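Local coordinates for sugar ABC transporter substrate-binding protein (Treponema pallidum subsp. pallidum, PDB 5U2P) that probably serves as the periplasmic ligand-binding component of an ABC transporter, possibly for a sugar, its natural ligand not firmly established, at residues L34-R39 with I60-E65; T301-V306 with I376-Q381; E186-T191 with F392-A397. All coordinates share one frame; numbering follows the deposited sequence.

Contact 1 (L34-R39 with I60-E65)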
loop_
_atom_site.group_PDB
_atom_site.type_symbol
_atom_site.label_atom_id
_atom_site.label_comp_id
_atom_site.label_asym_id
_atom_site.label_seq_id
_atom_site.Cartn_x
_atom_site.Cartn_y
_atom_site.Cartn_z
ATOM N N LEU A 34 -13.785 13.642 25.851
ATOM C CA LEU A 34 -12.655 13.107 25.097
ATOM C C LEU A 34 -12.004 14.216 24.288
ATOM O O LEU A 34 -12.687 14.990 23.616
ATOM C CB LEU A 34 -13.092 11.994 24.152
ATOM C CG LEU A 34 -12.923 10.525 24.533
ATOM C CD1 LEU A 34 -13.147 9.681 23.289
ATOM C CD2 LEU A 34 -11.558 10.215 25.139
ATOM N N SER A 35 -10.681 14.292 24.347
ATOM C CA SER A 35 -9.941 15.225 23.533
ATOM C C SER A 35 -9.269 14.461 22.396
ATOM O O SER A 35 -8.838 13.319 22.565
ATOM C CB SER A 35 -8.896 15.976 24.369
ATOM O OG SER A 35 -8.022 15.074 25.011
ATOM N N VAL A 36 -9.186 15.125 21.252
ATOM C CA VAL A 36 -8.623 14.554 20.043
ATOM C C VAL A 36 -7.644 15.519 19.384
ATOM O O VAL A 36 -7.865 16.727 19.358
ATOM C CB VAL A 36 -9.744 14.187 19.047
ATOM C CG1 VAL A 36 -9.173 13.550 17.801
ATOM C CG2 VAL A 36 -10.738 13.259 19.714
ATOM N N LEU A 37 -6.553 14.971 18.863
ATOM C CA LEU A 37 -5.606 15.720 18.039
ATOM C C LEU A 37 -5.611 15.119 16.641
ATOM O O LEU A 37 -5.470 13.908 16.485
ATOM C CB LEU A 37 -4.187 15.648 18.612
ATOM C CG LEU A 37 -3.174 16.664 18.103
ATOM C CD1 LEU A 37 -3.401 18.014 18.762
ATOM C CD2 LEU A 37 -1.756 16.157 18.345
ATOM N N ILE A 38 -5.751 15.956 15.628
ATOM C CA ILE A 38 -5.821 15.474 14.248
ATOM C C ILE A 38 -5.177 16.458 13.271
ATOM O O ILE A 38 -5.025 17.640 13.575
ATOM C CB ILE A 38 -7.283 15.237 13.832
ATOM C CG1 ILE A 38 -7.352 14.471 12.505
ATOM C CG2 ILE A 38 -8.039 16.568 13.762
ATOM C CD1 ILE A 38 -8.749 14.183 12.037
ATOM N N ARG A 39 -4.778 15.960 12.104
ATOM C CA ARG A 39 -4.255 16.812 11.042
ATOM C C ARG A 39 -5.382 17.640 10.449
ATOM O O ARG A 39 -6.481 17.140 10.216
ATOM C CB ARG A 39 -3.588 15.980 9.937
ATOM C CG ARG A 39 -2.223 15.395 10.299
ATOM C CD ARG A 39 -1.647 14.596 9.135
ATOM N NE ARG A 39 -0.602 13.656 9.547
ATOM C CZ ARG A 39 0.706 13.821 9.352
ATOM N NH1 ARG A 39 1.183 14.902 8.744
ATOM N NH2 ARG A 39 1.550 12.886 9.769
ATOM N N ILE A 60 -20.535 11.297 24.745
ATOM C CA ILE A 60 -19.105 11.604 24.840
ATOM C C ILE A 60 -18.877 12.939 24.134
ATOM O O ILE A 60 -18.927 13.018 22.908
ATOM C CB ILE A 60 -18.217 10.509 24.237
ATOM C CG1 ILE A 60 -18.474 9.167 24.946
ATOM C CG2 ILE A 60 -16.756 10.901 24.381
ATOM C CD1 ILE A 60 -17.722 7.994 24.372
ATOM N N ALA A 61 -18.672 13.988 24.922
ATOM C CA ALA A 61 -18.346 15.299 24.371
ATOM C C ALA A 61 -16.913 15.300 23.837
ATOM O O ALA A 61 -15.960 15.271 24.611
ATOM C CB ALA A 61 -18.519 16.371 25.423
ATOM N N VAL A 62 -16.772 15.315 22.515
ATOM C CA VAL A 62 -15.465 15.331 21.876
ATOM C C VAL A 62 -15.030 16.757 21.561
ATOM O O VAL A 62 -15.783 17.519 20.961
ATOM C CB VAL A 62 -15.467 14.519 20.567
ATOM C CG1 VAL A 62 -14.085 14.496 19.959
ATOM C CG2 VAL A 62 -15.976 13.096 20.814
ATOM N N THR A 63 -13.813 17.105 21.972
ATOM C CA THR A 63 -13.183 18.354 21.565
ATOM C C THR A 63 -12.003 18.039 20.653
ATOM O O THR A 63 -11.116 17.264 21.014
ATOM C CB THR A 63 -12.725 19.181 22.776
ATOM O OG1 THR A 63 -11.836 18.409 23.584
ATOM C CG2 THR A 63 -13.926 19.579 23.614
ATOM N N VAL A 64 -12.023 18.625 19.461
ATOM C CA VAL A 64 -11.000 18.377 18.445
ATOM C C VAL A 64 -10.021 19.543 18.324
ATOM O O VAL A 64 -10.412 20.707 18.244
ATOM C CB VAL A 64 -11.634 18.108 17.063
ATOM C CG1 VAL A 64 -10.555 17.892 16.001
ATOM C CG2 VAL A 64 -12.552 16.907 17.130
ATOM N N GLU A 65 -8.739 19.198 18.315
ATOM C CA GLU A 65 -7.657 20.148 18.129
ATOM C C GLU A 65 -6.934 19.813 16.824
ATOM O O GLU A 65 -6.315 18.750 16.730
ATOM C CB GLU A 65 -6.700 20.070 19.317
ATOM C CG GLU A 65 -5.622 21.122 19.343
ATOM C CD GLU A 65 -4.673 20.925 20.511
ATOM O OE1 GLU A 65 -3.581 21.532 20.496
ATOM O OE2 GLU A 65 -5.023 20.161 21.441
#
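Val36 and Val62 both hold CG1 anti to the backbone N, which leaves Val36 CG2 beside its own N and lets it meet Val62 CG1 at 3.6 Å. They belong to a beta-alpha-beta unit: strand 33-39, helix 45-58 and the parallel neighbour strand 61-67, which forms one border of a five-stranded mixed sheet. Five backbone hydrogen bonds zip the two strands together. Val36 is gripped twice, its N giving to Thr63 O at 2.9 Å and its O receiving Glu65 N at 2.8 Å. Leu34 likewise uses both its N, toward Ala61 O, and its O, toward Thr63 N. On the face carrying the valines, Ile38 CG2 touches Val64 CG1 at 3.6 Å, and helix 45-58 covers this patch through Leu47, Phe51 and Leu54. Near the start of the pairing, Ile60 CG2 lies against Leu34 CB at 3.8 Å. The reverse face is more mixed in character, with Ser35 and Thr63 beside Leu37 and Glu65. There Glu65 CG is anti to the backbone N (chi1 -173°) and the chain runs on extended, with OE1 in a salt bridge to Arg79, and Leu37 CD1 rests 3.6 Å from Glu65 CD.

Contact 2 (T301-V306 with I376-Q381). With EDO (1,2-ethanediol), chain E.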
loop_
_atom_site.group_PDB
_atom_site.type_symbol
_atom_site.label_atom_id
_atom_site.label_comp_id
_atom_site.label_asym_id
_atom_site.label_seq_id
_atom_site.Cartn_x
_atom_site.Cartn_y
_atom_site.Cartn_z
ATOM N N THR A 301 0.852 -7.206 -2.548
ATOM C CA THR A 301 1.553 -6.082 -1.934
ATOM C C THR A 301 0.868 -4.757 -2.260
ATOM O O THR A 301 0.048 -4.664 -3.184
ATOM C CB THR A 301 3.043 -5.988 -2.371
ATOM O OG1 THR A 301 3.140 -5.407 -3.680
ATOM C CG2 THR A 301 3.715 -7.366 -2.336
ATOM N N GLY A 302 1.193 -3.737 -1.471
ATOM C CA GLY A 302 0.668 -2.399 -1.688
ATOM C C GLY A 302 1.235 -1.418 -0.696
ATOM O O GLY A 302 2.261 -1.677 -0.059
ATOM N N SER A 303 0.568 -0.282 -0.575
ATOM C CA SER A 303 0.862 0.665 0.468
ATOM C C SER A 303 -0.151 0.553 1.589
ATOM O O SER A 303 -1.355 0.700 1.357
ATOM C CB SER A 303 0.843 2.094 -0.028
ATOM O OG SER A 303 1.040 2.942 1.096
ATOM N N LEU A 304 0.358 0.298 2.786
ATOM C CA LEU A 304 -0.446 0.269 4.012
ATOM C C LEU A 304 -0.177 1.518 4.850
ATOM O O LEU A 304 -0.442 1.544 6.060
ATOM C CB LEU A 304 -0.163 -1.019 4.801
ATOM C CG LEU A 304 -0.281 -2.334 4.010
ATOM C CD1 LEU A 304 0.008 -3.565 4.883
ATOM C CD2 LEU A 304 -1.661 -2.459 3.357
ATOM N N GLU A 305 0.308 2.566 4.193
ATOM C CA GLU A 305 0.596 3.833 4.847
ATOM C C GLU A 305 -0.692 4.622 5.043
ATOM O O GLU A 305 -0.885 5.674 4.442
ATOM C CB GLU A 305 1.605 4.645 4.029
ATOM C CG GLU A 305 2.988 3.948 3.887
ATOM C CD GLU A 305 3.921 4.220 5.041
ATOM O OE1 GLU A 305 3.690 5.213 5.765
ATOM O OE2 GLU A 305 4.875 3.433 5.238
ATOM N N VAL A 306 -1.558 4.084 5.888
ATOM C CA VAL A 306 -2.859 4.657 6.184
ATOM C C VAL A 306 -2.832 5.471 7.474
ATOM O O VAL A 306 -1.883 5.396 8.251
ATOM C CB VAL A 306 -3.932 3.553 6.288
ATOM C CG1 VAL A 306 -4.009 2.725 4.967
ATOM C CG2 VAL A 306 -3.694 2.638 7.494
ATOM N N ILE A 376 8.083 -2.772 -0.413
ATOM C CA ILE A 376 9.222 -2.026 0.098
ATOM C C ILE A 376 9.362 -0.606 -0.468
ATOM O O ILE A 376 9.978 0.240 0.190
ATOM C CB ILE A 376 10.543 -2.789 -0.141
ATOM C CG1 ILE A 376 10.742 -3.072 -1.636
ATOM C CG2 ILE A 376 10.565 -4.065 0.682
ATOM C CD1 ILE A 376 12.152 -3.616 -2.009
ATOM N N ASP A 377 8.753 -0.314 -1.625
ATOM C CA ASP A 377 8.832 1.043 -2.182
ATOM C C ASP A 377 7.806 1.991 -1.554
ATOM O O ASP A 377 7.813 3.175 -1.857
ATOM C CB ASP A 377 8.676 1.044 -3.727
ATOM C CG ASP A 377 7.323 0.550 -4.213
ATOM O OD1 ASP A 377 6.664 -0.218 -3.480
ATOM O OD2 ASP A 377 6.942 0.907 -5.372
ATOM N N ALA A 378 6.937 1.476 -0.691
ATOM C CA ALA A 378 5.885 2.312 -0.097
ATOM C C ALA A 378 6.404 3.066 1.125
ATOM O O ALA A 378 5.804 4.061 1.550
ATOM C CB ALA A 378 4.685 1.475 0.274
ATOM N N TYR A 379 7.522 2.598 1.682
ATOM C CA TYR A 379 8.104 3.213 2.879
ATOM C C TYR A 379 8.711 4.584 2.530
ATOM O O TYR A 379 9.266 4.775 1.437
ATOM C CB TYR A 379 9.179 2.300 3.491
ATOM C CG TYR A 379 8.669 1.031 4.084
ATOM C CD1 TYR A 379 8.473 -0.104 3.307
ATOM C CD2 TYR A 379 8.346 0.962 5.435
ATOM C CE1 TYR A 379 7.979 -1.270 3.864
ATOM C CE2 TYR A 379 7.870 -0.190 5.993
ATOM C CZ TYR A 379 7.699 -1.309 5.218
ATOM O OH TYR A 379 7.218 -2.451 5.795
ATOM N N ALA A 380 8.630 5.527 3.467
ATOM C CA ALA A 380 9.198 6.861 3.268
ATOM C C ALA A 380 10.673 6.802 2.833
ATOM O O ALA A 380 11.106 7.571 1.977
ATOM C CB ALA A 380 9.068 7.674 4.543
ATOM N N GLN A 381 11.407 5.855 3.408
ATOM C CA GLN A 381 12.846 5.720 3.163
ATOM C C GLN A 381 13.140 5.400 1.709
ATOM O O GLN A 381 14.236 5.674 1.211
ATOM C CB GLN A 381 13.450 4.621 4.038
ATOM C CG GLN A 381 13.271 4.807 5.506
ATOM C CD GLN A 381 12.184 3.933 6.048
ATOM O OE1 GLN A 381 11.006 4.089 5.700
ATOM N NE2 GLN A 381 12.562 3.006 6.918
HETATM C C1 EDO E . 2.307 1.347 -3.528
HETATM O O1 EDO E . 1.416 0.618 -4.370
HETATM C C2 EDO E . 3.615 0.614 -3.276
HETATM O O2 EDO E . 3.936 -0.395 -4.232
HETATM O O HOH W 1 6.953 5.540 5.905
#
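Van der Waals packing centres on Ala378, whose CB points at the strand and lies 3.9 Å from Ser303 CB, with Gly302 O at a similar range. Glu305 adds a second patch: its chain bends at chi2 (-86°), laying CG 3.7 Å from Ala378 O and bringing OE2 to 4.0 Å from Tyr379 CA.

No direct hydrogen bond crosses the contact; the polar link is made by water. Water 1 donates to Glu305 OE2 at 3.0 Å and accepts from Ala380 N at 3.0 Å, joining a carboxylate to the backbone where a short 3-10 segment begins. The same OE2 also accepts from Gln374 NE2, so two donors hold that end of Glu305.

Local bonds set the shape of 301-306. With OG anti to the backbone N (chi1 176°), Ser303 accepts from Glu305 N at 3.2 Å, an ST turn, and Glu305 is itself the centre of an inverse gamma turn.

A molecule of 1,2-ethanediol, probably from the crystallisation liquor, lies beside Ala378, its C2 3.8 Å from Ala378 CB. Its O2 donates to Asp377 OD1 at 2.8 Å, while Asn140 and Ser138 also bind it. The site thus accepts a small diol in the crystal, which does not identify the natural ligand.

Residues 304-306 lead from strand 300-303 of one sheet to strand 307-311 of the other, a path consistent with a connection between the two lobes of a solute-binding protein. Strand 372-374 pairs in parallel with strand 300-303 and runs on into the loop bearing Ala378, while Asp377 leans on helix 191-214 at Thr191 and Ala194.

Contact 3 (E186-T191 with F392-A397); sequences ESFPHT and FPDFAA
The cis peptide between Phe188 and Pro189 shapes a loop that packs against 392-397 just before helix 191-214, for which His190 is the N-cap residue. The opposing segment turns at Asp394, the centre of an inverse gamma turn, and this residue stacks on the Phe188 ring. Asp394 CB sits 3.5 Å from the centroid of the Phe188 ring and only 9° off its normal, a CH-pi contact over the face. Because CG is anti to the backbone N (chi1 -176°), the carboxylate continues across the same face, stacked 7° from parallel with the ring, and CG comes 3.5 Å from Phe188 CE2.

The second point of contact lies around the cis bond. Pro189 CD presses on Phe392 CB at 3.6 Å, and Phe188 O approaches the edge of the Phe392 ring, 3.4 Å from CD2. In the other direction, Phe392 O lies near the plane of the Phe188 ring at its edge. Farther along, Pro189 CB meets the edge of the Phe395 ring at CD2, 4.3 Å away. Helix 191-214 backs the Phe392 ring with Leu209, Val210 and Ala213, while Trp220 meets Phe395 edge-to-face.

No hydrogen bond joins the two segments, so they are held by aromatic, proline and carbonyl-edge packing. A charged carboxylate over the pi face is probably electrostatically unfavourable, so the attraction at this ring more likely comes from the Asp394 CB hydrogens and from dispersion; the charge has a long, weak ion pair from OD1 to Arg247.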
loop_
_atom_site.group_PDB
_atom_site.type_symbol
_atom_site.label_atom_id
_atom_site.label_comp_id
_atom_site.label_asym_id
_atom_site.label_seq_id
_atom_site.Cartn_x
_atom_site.Cartn_y
_atom_site.Cartn_z
ATOM N N GLU A 186 8.210 7.951 -7.781
ATOM C CA GLU A 186 9.203 8.748 -7.068
ATOM C C GLU A 186 9.998 7.908 -6.048
ATOM O O GLU A 186 10.555 8.449 -5.083
ATOM C CB GLU A 186 8.507 9.902 -6.346
ATOM C CG GLU A 186 7.839 10.914 -7.268
ATOM C CD GLU A 186 8.826 11.884 -7.873
ATOM O OE1 GLU A 186 9.575 11.479 -8.789
ATOM O OE2 GLU A 186 8.858 13.052 -7.426
ATOM N N SER A 187 10.050 6.594 -6.261
ATOM C CA SER A 187 10.770 5.688 -5.353
ATOM C C SER A 187 11.571 4.613 -6.083
ATOM O O SER A 187 11.388 4.372 -7.276
ATOM C CB SER A 187 9.788 5.040 -4.370
ATOM O OG SER A 187 8.601 4.626 -5.021
ATOM N N PHE A 188 12.533 4.033 -5.364
ATOM C CA PHE A 188 13.275 2.869 -5.830
ATOM C C PHE A 188 13.002 1.748 -4.839
ATOM O O PHE A 188 12.756 2.011 -3.666
ATOM C CB PHE A 188 14.798 3.124 -5.918
ATOM C CG PHE A 188 15.193 4.178 -6.920
ATOM C CD1 PHE A 188 16.249 5.035 -6.659
ATOM C CD2 PHE A 188 14.522 4.299 -8.116
ATOM C CE1 PHE A 188 16.614 6.012 -7.571
ATOM C CE2 PHE A 188 14.878 5.273 -9.036
ATOM C CZ PHE A 188 15.928 6.130 -8.758
ATOM N N PRO A 189 13.019 0.493 -5.299
ATOM C CA PRO A 189 13.047 0.098 -6.701
ATOM C C PRO A 189 11.676 0.397 -7.284
ATOM O O PRO A 189 10.781 0.787 -6.519
ATOM C CB PRO A 189 13.336 -1.404 -6.649
ATOM C CG PRO A 189 12.782 -1.837 -5.330
ATOM C CD PRO A 189 12.919 -0.668 -4.395
ATOM N N HIS A 190 11.525 0.243 -8.590
ATOM C CA HIS A 190 10.215 0.405 -9.200
ATOM C C HIS A 190 9.209 -0.601 -8.627
ATOM O O HIS A 190 9.573 -1.687 -8.199
ATOM C CB HIS A 190 10.305 0.245 -10.719
ATOM C CG HIS A 190 9.001 0.510 -11.388
ATOM N ND1 HIS A 190 8.117 -0.495 -11.716
ATOM C CD2 HIS A 190 8.388 1.673 -11.705
ATOM C CE1 HIS A 190 7.023 0.039 -12.233
ATOM N NE2 HIS A 190 7.162 1.356 -12.233
ATOM N N THR A 191 7.934 -0.219 -8.636
ATOM C CA THR A 191 6.832 -1.047 -8.176
ATOM C C THR A 191 6.885 -2.530 -8.546
ATOM O O THR A 191 6.560 -3.385 -7.738
ATOM C CB THR A 191 5.502 -0.479 -8.758
ATOM O OG1 THR A 191 5.496 0.959 -8.653
ATOM C CG2 THR A 191 4.312 -1.067 -8.060
ATOM N N PHE A 392 17.193 2.389 -1.552
ATOM C CA PHE A 392 17.234 1.260 -2.468
ATOM C C PHE A 392 17.851 1.637 -3.792
ATOM O O PHE A 392 17.751 2.795 -4.238
ATOM C CB PHE A 392 15.823 0.704 -2.709
ATOM C CG PHE A 392 15.244 -0.009 -1.514
ATOM C CD1 PHE A 392 15.910 -1.087 -0.938
ATOM C CD2 PHE A 392 14.032 0.385 -0.977
ATOM C CE1 PHE A 392 15.395 -1.743 0.151
ATOM C CE2 PHE A 392 13.510 -0.272 0.127
ATOM C CZ PHE A 392 14.190 -1.340 0.688
ATOM N N PRO A 393 18.466 0.653 -4.456
ATOM C CA PRO A 393 19.073 0.939 -5.757
ATOM C C PRO A 393 18.059 1.083 -6.866
ATOM O O PRO A 393 17.007 0.460 -6.819
ATOM C CB PRO A 393 19.952 -0.297 -6.015
ATOM C CG PRO A 393 20.033 -1.011 -4.719
ATOM C CD PRO A 393 18.745 -0.726 -4.030
ATOM N N ASP A 394 18.387 1.890 -7.866
ATOM C CA ASP A 394 17.643 1.915 -9.113
ATOM C C ASP A 394 18.146 0.760 -9.978
ATOM O O ASP A 394 18.970 0.954 -10.873
ATOM C CB ASP A 394 17.833 3.261 -9.804
ATOM C CG ASP A 394 17.010 3.402 -11.061
ATOM O OD1 ASP A 394 16.117 2.558 -11.307
ATOM O OD2 ASP A 394 17.246 4.385 -11.792
ATOM N N PHE A 395 17.703 -0.452 -9.658
ATOM C CA PHE A 395 18.141 -1.648 -10.368
ATOM C C PHE A 395 17.938 -1.571 -11.881
ATOM O O PHE A 395 18.763 -2.075 -12.649
ATOM C CB PHE A 395 17.410 -2.876 -9.824
ATOM C CG PHE A 395 17.939 -3.364 -8.522
ATOM C CD1 PHE A 395 19.210 -3.883 -8.440
ATOM C CD2 PHE A 395 17.154 -3.336 -7.381
ATOM C CE1 PHE A 395 19.706 -4.343 -7.236
ATOM C CE2 PHE A 395 17.641 -3.793 -6.182
ATOM C CZ PHE A 395 18.915 -4.298 -6.106
ATOM N N ALA A 396 16.845 -0.954 -12.323
ATOM C CA ALA A 396 16.550 -0.911 -13.757
ATOM C C ALA A 396 17.623 -0.140 -14.519
ATOM O O ALA A 396 17.862 -0.394 -15.702
ATOM C CB ALA A 396 15.165 -0.291 -14.013
ATOM N N ALA A 397 18.283 0.792 -13.841
ATOM C CA ALA A 397 19.344 1.566 -14.466
ATOM C C ALA A 397 20.542 0.692 -14.817
ATOM O O ALA A 397 21.333 1.044 -15.689
ATOM C CB ALA A 397 19.768 2.695 -13.562
#

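Contact 1 belongs to the five-stranded sheet, whereas contact 2 starts on a strand of the second sheet, and contact 3 joins the loop leading into helix 191-214 to a loop before helix 406-417. The centre of contact 2 lies about 5 Å from the chain's centre, that of contact 3 about 17 Å and that of contact 1 about 28 Å; all three are partly buried. Contact 1 depends on regular backbone hydrogen bonding, contact 2 on a water bridge and light packing, and contact 3 on rings and prolines. The last two share the loop after strand 372-374 and touch directly, with Asp377 CB 3.5 Å from Pro189 O, while contact 1 touches neither.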